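Local coordinates for malonyl-CoA-[acyl-carrier-protein] transacylase (Coxiella burnetii, PDB 3TQE) that probably transfers the malonyl group from malonyl-CoA to the holo acyl carrier protein, the step that supplies malonyl-ACP for fatty acid synthesis, at residues Glu35-Ala40 and Asp47-Val52. Numbering follows the deposited sequence.
Sequences ETFQQA and DLWALV
Phe-37 reaches from its helix into the first turn of the next one, where Trp-49 meets it in a T-shaped (edge-to-face) stack. The benzene edge of the indole points at one face of the phenyl ring: Trp-49 CE3 stands over the ring centre, 3.6 Å from Phe-37 CG, and the two planes are inclined at 69°. Such a pairing sets the slightly positive C-H edge of one ring against the electron-rich face of the other. With CG anti to the backbone N (chi1 -178°), the indole of Trp-49 is carried across Phe-37. A flat, wide phenylalanine suits its place, since its rim is used as well as its face: Leu-48 CG abuts the edge near the ring plane, 3.8 Å from Phe-37 CD1, while Val-52 CG2 approaches CE1 of Phe-37 obliquely. CD2 of the branched Leu-48 also meets Ala-40 CB at 3.8 Å; alanine, with a single methyl, leaves room for the leucine against helix 31-44.

Asp-47, the N-cap of helix 48-54, accepts a nearly straight bond from Ala-50 N to its OD1 (3.0 Å), met from above the carboxylate plane; its short carboxylate suits a first-turn N-H that lacks a carbonyl of a preceding turn. A water donates to the same OD1 and, weakly, to Phe-37 O, linking the cap to helix 31-44.

The contact joins consecutive helices of the acyltransferase domain, away from the predicted active site. Ser-41 OG ties Phe-37 O to Leu-48 N across the turn, and Thr-72 of helix 63-83 packs against Phe-37, Ala-40 and Leu-48.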
loop_
_atom_site.group_PDB
_atom_site.type_symbol
_atom_site.label_atom_id
_atom_site.label_comp_id
_atom_site.label_asym_id
_atom_site.label_seq_id
_atom_site.Cartn_x
_atom_site.Cartn_y
_atom_site.Cartn_z
ATOM N N GLU A 35 18.913 9.361 -7.295
ATOM C CA GLU A 35 18.776 10.617 -6.560
ATOM C C GLU A 35 17.692 10.510 -5.490
ATOM O O GLU A 35 17.843 11.001 -4.378
ATOM C CB GLU A 35 18.492 11.772 -7.496
ATOM C CG GLU A 35 18.414 13.132 -6.813
ATOM C CD GLU A 35 19.775 13.751 -6.519
ATOM O OE1 GLU A 35 20.726 13.012 -6.160
ATOM O OE2 GLU A 35 19.891 14.999 -6.622
ATOM N N THR A 36 16.607 9.852 -5.818
ATOM C CA THR A 36 15.516 9.684 -4.867
ATOM C C THR A 36 15.950 8.797 -3.711
ATOM O O THR A 36 15.660 9.083 -2.563
ATOM C CB THR A 36 14.277 9.118 -5.598
ATOM O OG1 THR A 36 13.885 10.067 -6.600
ATOM C CG2 THR A 36 13.099 8.875 -4.659
ATOM N N PHE A 37 16.635 7.711 -4.005
ATOM C CA PHE A 37 17.130 6.853 -2.955
ATOM C C PHE A 37 18.174 7.579 -2.132
ATOM O O PHE A 37 18.257 7.343 -0.931
ATOM C CB PHE A 37 17.664 5.533 -3.504
ATOM C CG PHE A 37 16.596 4.505 -3.704
ATOM C CD1 PHE A 37 16.336 3.565 -2.739
ATOM C CD2 PHE A 37 15.792 4.527 -4.825
ATOM C CE1 PHE A 37 15.328 2.649 -2.902
ATOM C CE2 PHE A 37 14.770 3.605 -4.981
ATOM C CZ PHE A 37 14.549 2.669 -4.029
ATOM N N GLN A 38 18.962 8.459 -2.745
ATOM C CA GLN A 38 19.942 9.246 -1.997
ATOM C C GLN A 38 19.251 10.162 -0.995
ATOM O O GLN A 38 19.704 10.317 0.142
ATOM C CB GLN A 38 20.821 10.060 -2.948
ATOM C CG GLN A 38 21.943 9.254 -3.595
ATOM C CD GLN A 38 22.607 9.948 -4.793
ATOM O OE1 GLN A 38 22.148 10.987 -5.290
ATOM N NE2 GLN A 38 23.704 9.365 -5.255
ATOM N N GLN A 39 18.157 10.779 -1.425
ATOM C CA GLN A 39 17.366 11.614 -0.538
ATOM C C GLN A 39 16.858 10.788 0.628
ATOM O O GLN A 39 16.930 11.216 1.774
ATOM C CB GLN A 39 16.201 12.225 -1.296
ATOM C CG GLN A 39 16.665 13.306 -2.245
ATOM C CD GLN A 39 15.617 13.760 -3.195
ATOM O OE1 GLN A 39 14.486 13.321 -3.133
ATOM N NE2 GLN A 39 15.977 14.679 -4.074
ATOM N N ALA A 40 16.302 9.629 0.342
ATOM C CA ALA A 40 15.823 8.777 1.401
ATOM C C ALA A 40 16.937 8.359 2.344
ATOM O O ALA A 40 16.762 8.359 3.551
ATOM C CB ALA A 40 15.126 7.573 0.837
ATOM N N ASP A 47 22.361 3.552 3.605
ATOM C CA ASP A 47 22.244 3.515 2.156
ATOM C C ASP A 47 21.112 2.597 1.784
ATOM O O ASP A 47 21.226 1.369 1.762
ATOM C CB ASP A 47 23.562 3.047 1.553
ATOM C CG ASP A 47 23.571 3.087 0.055
ATOM O OD1 ASP A 47 22.495 3.150 -0.578
ATOM O OD2 ASP A 47 24.688 3.025 -0.486
ATOM N N LEU A 48 19.964 3.200 1.528
ATOM C CA LEU A 48 18.780 2.437 1.239
ATOM C C LEU A 48 18.887 1.688 -0.080
ATOM O O LEU A 48 18.401 0.576 -0.198
ATOM C CB LEU A 48 17.586 3.357 1.221
ATOM C CG LEU A 48 16.239 2.687 0.992
ATOM C CD1 LEU A 48 15.893 1.633 2.048
ATOM C CD2 LEU A 48 15.157 3.792 0.946
ATOM N N TRP A 49 19.502 2.305 -1.070
ATOM C CA TRP A 49 19.648 1.610 -2.347
ATOM C C TRP A 49 20.466 0.331 -2.193
ATOM O O TRP A 49 20.090 -0.715 -2.682
ATOM C CB TRP A 49 20.294 2.527 -3.349
ATOM C CG TRP A 49 20.449 1.945 -4.699
ATOM C CD1 TRP A 49 21.612 1.592 -5.289
ATOM C CD2 TRP A 49 19.416 1.688 -5.651
ATOM N NE1 TRP A 49 21.380 1.140 -6.574
ATOM C CE2 TRP A 49 20.033 1.182 -6.816
ATOM C CE3 TRP A 49 18.038 1.829 -5.632
ATOM C CZ2 TRP A 49 19.310 0.809 -7.939
ATOM C CZ3 TRP A 49 17.320 1.492 -6.759
ATOM C CH2 TRP A 49 17.956 0.982 -7.899
ATOM N N ALA A 50 21.557 0.418 -1.436
ATOM C CA ALA A 50 22.381 -0.728 -1.187
ATOM C C ALA A 50 21.611 -1.818 -0.487
ATOM O O ALA A 50 21.730 -2.995 -0.821
ATOM C CB ALA A 50 23.591 -0.322 -0.381
ATOM N N LEU A 51 20.754 -1.428 0.453
ATOM C CA LEU A 51 19.969 -2.401 1.163
ATOM C C LEU A 51 19.001 -3.080 0.217
ATOM O O LEU A 51 18.865 -4.283 0.237
ATOM C CB LEU A 51 19.226 -1.734 2.323
ATOM C CG LEU A 51 18.442 -2.612 3.286
ATOM C CD1 LEU A 51 18.274 -1.857 4.608
ATOM C CD2 LEU A 51 17.100 -3.000 2.774
ATOM N N VAL A 52 18.323 -2.310 -0.624
ATOM C CA VAL A 52 17.341 -2.880 -1.514
ATOM C C VAL A 52 17.984 -3.727 -2.586
ATOM O O VAL A 52 17.409 -4.712 -3.002
ATOM C CB VAL A 52 16.512 -1.754 -2.142
ATOM C CG1 VAL A 52 15.673 -2.252 -3.266
ATOM C CG2 VAL A 52 15.665 -1.087 -1.043
HETATM O O HOH W 1 20.955 5.248 -1.484
#